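Local coordinates for protein CDP-archaeol synthase (Aeropyrum pernix K1, PDB 5GUF) that catalyses, in the membrane, the magnesium-dependent transfer of a cytidylyl group from CTP to an unsaturated archaeal ether lipid phosphate, giving CDP-archaeol and diphosphate, at residues D125-A130 with R144-A149. Residues are numbered along the deposited sequence; the frame is centred on the assembly and turned at random.
Sequences DFYLGA and RVAVEA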
ATOM      1  N   ASP A 125       0.167  -7.308   3.314  1.00 38.62           N
ATOM      2  CA  ASP A 125       1.208  -7.649   4.284  1.00 29.77           C
ATOM      3  C   ASP A 125       1.757  -9.053   4.055  1.00 29.12           C
ATOM      4  O   ASP A 125       2.967  -9.274   4.134  1.00 34.96           O
ATOM      5  CB  ASP A 125       0.653  -7.519   5.706  1.00 33.08           C
ATOM      6  CG  ASP A 125      -0.692  -8.267   5.898  1.00 45.45           C
ATOM      7  OD1 ASP A 125      -1.180  -8.953   4.960  1.00 45.70           O
ATOM      8  OD2 ASP A 125      -1.269  -8.175   7.001  1.00 47.57           O
ATOM      9  N   PHE A 126       0.882 -10.016   3.797  1.00 29.30           N
ATOM     10  CA  PHE A 126       1.330 -11.380   3.545  1.00 33.46           C
ATOM     11  C   PHE A 126       2.083 -11.475   2.221  1.00 35.10           C
ATOM     12  O   PHE A 126       3.020 -12.274   2.095  1.00 31.57           O
ATOM     13  CB  PHE A 126       0.127 -12.339   3.543  1.00 29.85           C
ATOM     14  CG  PHE A 126      -0.569 -12.387   2.231  1.00 34.72           C
ATOM     15  CD1 PHE A 126      -1.545 -11.461   1.921  1.00 35.88           C
ATOM     16  CD2 PHE A 126      -0.194 -13.310   1.258  1.00 36.46           C
ATOM     17  CE1 PHE A 126      -2.162 -11.477   0.678  1.00 33.03           C
ATOM     18  CE2 PHE A 126      -0.802 -13.310   0.016  1.00 37.08           C
ATOM     19  CZ  PHE A 126      -1.798 -12.393  -0.259  1.00 32.48           C
ATOM     20  N   TYR A 127       1.664 -10.688   1.224  1.00 26.82           N
ATOM     21  CA  TYR A 127       2.342 -10.680  -0.066  1.00 30.06           C
ATOM     22  C   TYR A 127       3.770 -10.175   0.064  1.00 34.45           C
ATOM     23  O   TYR A 127       4.683 -10.712  -0.580  1.00 35.60           O
ATOM     24  CB  TYR A 127       1.556  -9.825  -1.060  1.00 32.29           C
ATOM     25  CG  TYR A 127       2.282  -9.532  -2.351  1.00 38.20           C
ATOM     26  CD1 TYR A 127       2.439 -10.513  -3.317  1.00 42.30           C
ATOM     27  CD2 TYR A 127       2.808  -8.266  -2.610  1.00 39.38           C
ATOM     28  CE1 TYR A 127       3.101 -10.249  -4.503  1.00 36.08           C
ATOM     29  CE2 TYR A 127       3.473  -7.996  -3.795  1.00 39.21           C
ATOM     30  CZ  TYR A 127       3.620  -9.001  -4.734  1.00 41.31           C
ATOM     31  OH  TYR A 127       4.278  -8.759  -5.924  1.00 43.61           O
ATOM     32  N   LEU A 128       3.980  -9.157   0.906  1.00 34.02           N
ATOM     33  CA  LEU A 128       5.295  -8.553   1.113  1.00 34.77           C
ATOM     34  C   LEU A 128       6.225  -9.474   1.896  1.00 33.61           C
ATOM     35  O   LEU A 128       7.420  -9.554   1.592  1.00 37.44           O
ATOM     36  CB  LEU A 128       5.131  -7.208   1.839  1.00 41.99           C
ATOM     37  CG  LEU A 128       4.427  -6.076   1.069  1.00 45.23           C
ATOM     38  CD1 LEU A 128       4.023  -4.905   1.970  1.00 40.75           C
ATOM     39  CD2 LEU A 128       5.313  -5.587  -0.086  1.00 36.67           C
ATOM     40  N   GLY A 129       5.708 -10.162   2.915  1.00 29.08           N
ATOM     41  CA  GLY A 129       6.510 -11.181   3.577  1.00 33.22           C
ATOM     42  C   GLY A 129       6.903 -12.314   2.638  1.00 31.60           C
ATOM     43  O   GLY A 129       8.058 -12.746   2.609  1.00 29.71           O
ATOM     44  N   ALA A 130       5.942 -12.815   1.863  1.00 27.17           N
ATOM     45  CA  ALA A 130       6.228 -13.904   0.934  1.00 33.87           C
ATOM     46  C   ALA A 130       7.213 -13.458  -0.142  1.00 31.55           C
ATOM     47  O   ALA A 130       8.181 -14.167  -0.451  1.00 32.43           O
ATOM     48  CB  ALA A 130       4.930 -14.410   0.304  1.00 30.27           C
ATOM     49  N   ARG A 144       7.999  -4.504 -12.398  1.00 38.16           N
ATOM     50  CA  ARG A 144       6.674  -4.480 -13.011  1.00 37.97           C
ATOM     51  C   ARG A 144       5.836  -5.671 -12.569  1.00 40.88           C
ATOM     52  O   ARG A 144       4.657  -5.521 -12.231  1.00 43.04           O
ATOM     53  CB  ARG A 144       6.793  -4.457 -14.536  1.00 42.81           C
ATOM     54  CG  ARG A 144       5.445  -4.609 -15.220  1.00 47.92           C
ATOM     55  CD  ARG A 144       5.497  -4.516 -16.737  1.00 54.46           C
ATOM     56  NE  ARG A 144       6.032  -3.231 -17.209  1.00 73.98           N
ATOM     57  CZ  ARG A 144       5.322  -2.112 -17.383  1.00 68.39           C
ATOM     58  NH1 ARG A 144       4.025  -2.061 -17.086  1.00 72.08           N
ATOM     59  NH2 ARG A 144       5.928  -1.024 -17.826  1.00 49.29           N
ATOM     60  N   VAL A 145       6.431  -6.863 -12.549  1.00 32.40           N
ATOM     61  CA  VAL A 145       5.658  -8.034 -12.166  1.00 36.18           C
ATOM     62  C   VAL A 145       5.425  -8.049 -10.658  1.00 32.04           C
ATOM     63  O   VAL A 145       4.425  -8.598 -10.187  1.00 37.52           O
ATOM     64  CB  VAL A 145       6.362  -9.295 -12.711  1.00 32.76           C
ATOM     65  CG1 VAL A 145       5.852 -10.557 -12.086  1.00 28.69           C
ATOM     66  CG2 VAL A 145       6.155  -9.363 -14.225  1.00 31.70           C
ATOM     67  N   ALA A 146       6.305  -7.417  -9.879  1.00 29.79           N
ATOM     68  CA  ALA A 146       6.047  -7.272  -8.449  1.00 31.12           C
ATOM     69  C   ALA A 146       4.856  -6.354  -8.195  1.00 33.31           C
ATOM     70  O   ALA A 146       4.059  -6.598  -7.283  1.00 38.03           O
ATOM     71  CB  ALA A 146       7.289  -6.740  -7.736  1.00 29.51           C
ATOM     72  N   VAL A 147       4.711  -5.304  -8.995  1.00 30.19           N
ATOM     73  CA  VAL A 147       3.541  -4.442  -8.889  1.00 33.96           C
ATOM     74  C   VAL A 147       2.292  -5.159  -9.400  1.00 38.55           C
ATOM     75  O   VAL A 147       1.235  -5.124  -8.761  1.00 37.09           O
ATOM     76  CB  VAL A 147       3.788  -3.128  -9.648  1.00 39.88           C
ATOM     77  CG1 VAL A 147       2.511  -2.289  -9.695  1.00 41.75           C
ATOM     78  CG2 VAL A 147       4.939  -2.358  -9.002  1.00 31.15           C
ATOM     79  N   GLU A 148       2.394  -5.823 -10.557  1.00 37.78           N
ATOM     80  CA  GLU A 148       1.235  -6.517 -11.119  1.00 43.59           C
ATOM     81  C   GLU A 148       0.664  -7.530 -10.136  1.00 34.52           C
ATOM     82  O   GLU A 148      -0.539  -7.545  -9.885  1.00 40.40           O
ATOM     83  CB  GLU A 148       1.606  -7.204 -12.434  1.00 37.52           C
ATOM     84  CG  GLU A 148       1.834  -6.233 -13.573  1.00 41.59           C
ATOM     85  CD  GLU A 148       2.385  -6.898 -14.816  1.00 51.40           C
ATOM     86  OE1 GLU A 148       2.556  -8.140 -14.819  1.00 62.36           O
ATOM     87  OE2 GLU A 148       2.641  -6.175 -15.801  1.00 57.98           O
ATOM     88  N   ALA A 149       1.519  -8.384  -9.574  1.00 34.48           N
ATOM     89  CA  ALA A 149       1.057  -9.368  -8.598  1.00 43.89           C
ATOM     90  C   ALA A 149       0.368  -8.705  -7.406  1.00 42.37           C
ATOM     91  O   ALA A 149      -0.673  -9.185  -6.939  1.00 42.71           O
ATOM     92  CB  ALA A 149       2.229 -10.231  -8.126  1.00 36.17           C
TER
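Tyr-127 reaches across to Ala-146 and Ala-149 between two helical segments, 125-130 and 144-149, that run roughly antiparallel, their axes at 149° and 11.8 Å apart at closest approach. The nearest CA atoms, those of Tyr-127 and Ala-149, are still 8.7 Å apart, so a long side chain has to bridge the gap. Tyr-127 suits this: its CB already points toward the other helix, and CG anti to the backbone N (chi1 169°) carries the ring on in that direction, up to that helix's backbone. There OH of Tyr-127 donates a short hydrogen bond of 2.6 Å to O of Ala-146. The donor lies in the carbonyl plane on a lone pair, with a C=O...donor angle of 120°, and Ala-146 O lies at the edge of the Tyr-127 ring, near its plane. The phenol thus pairs its polar tip with a backbone acceptor inside a buried contact.

Small residues on segment 144-149 are consistent with so close an approach. The methyl of Ala-149 points toward the tyrosine and meets the hydroxyl end of the ring obliquely, its CB 3.3 Å from OH of Tyr-127 and 3.7 Å from CE1 of the same ring. One turn earlier, the methyl of Ala-146 stays at the margin, its CB 4.1 Å from the Tyr-127 OH; a short side chain there probably keeps the carbonyl accessible.

The contact is packing between helices 121-136 and 143-161, both predicted to be largely membrane-spanning, rather than part of the CTP pocket. They are linked through strand 140-141, whose Trp-141 packs on Tyr-127, Ala-146 and Ala-149 alike. Phe-126 and Ala-130 pack against helices 14-29 and 84-109, Val-145 touches Ala-17 of helix 14-29, and Val-147 meets Val-147 of the second subunit.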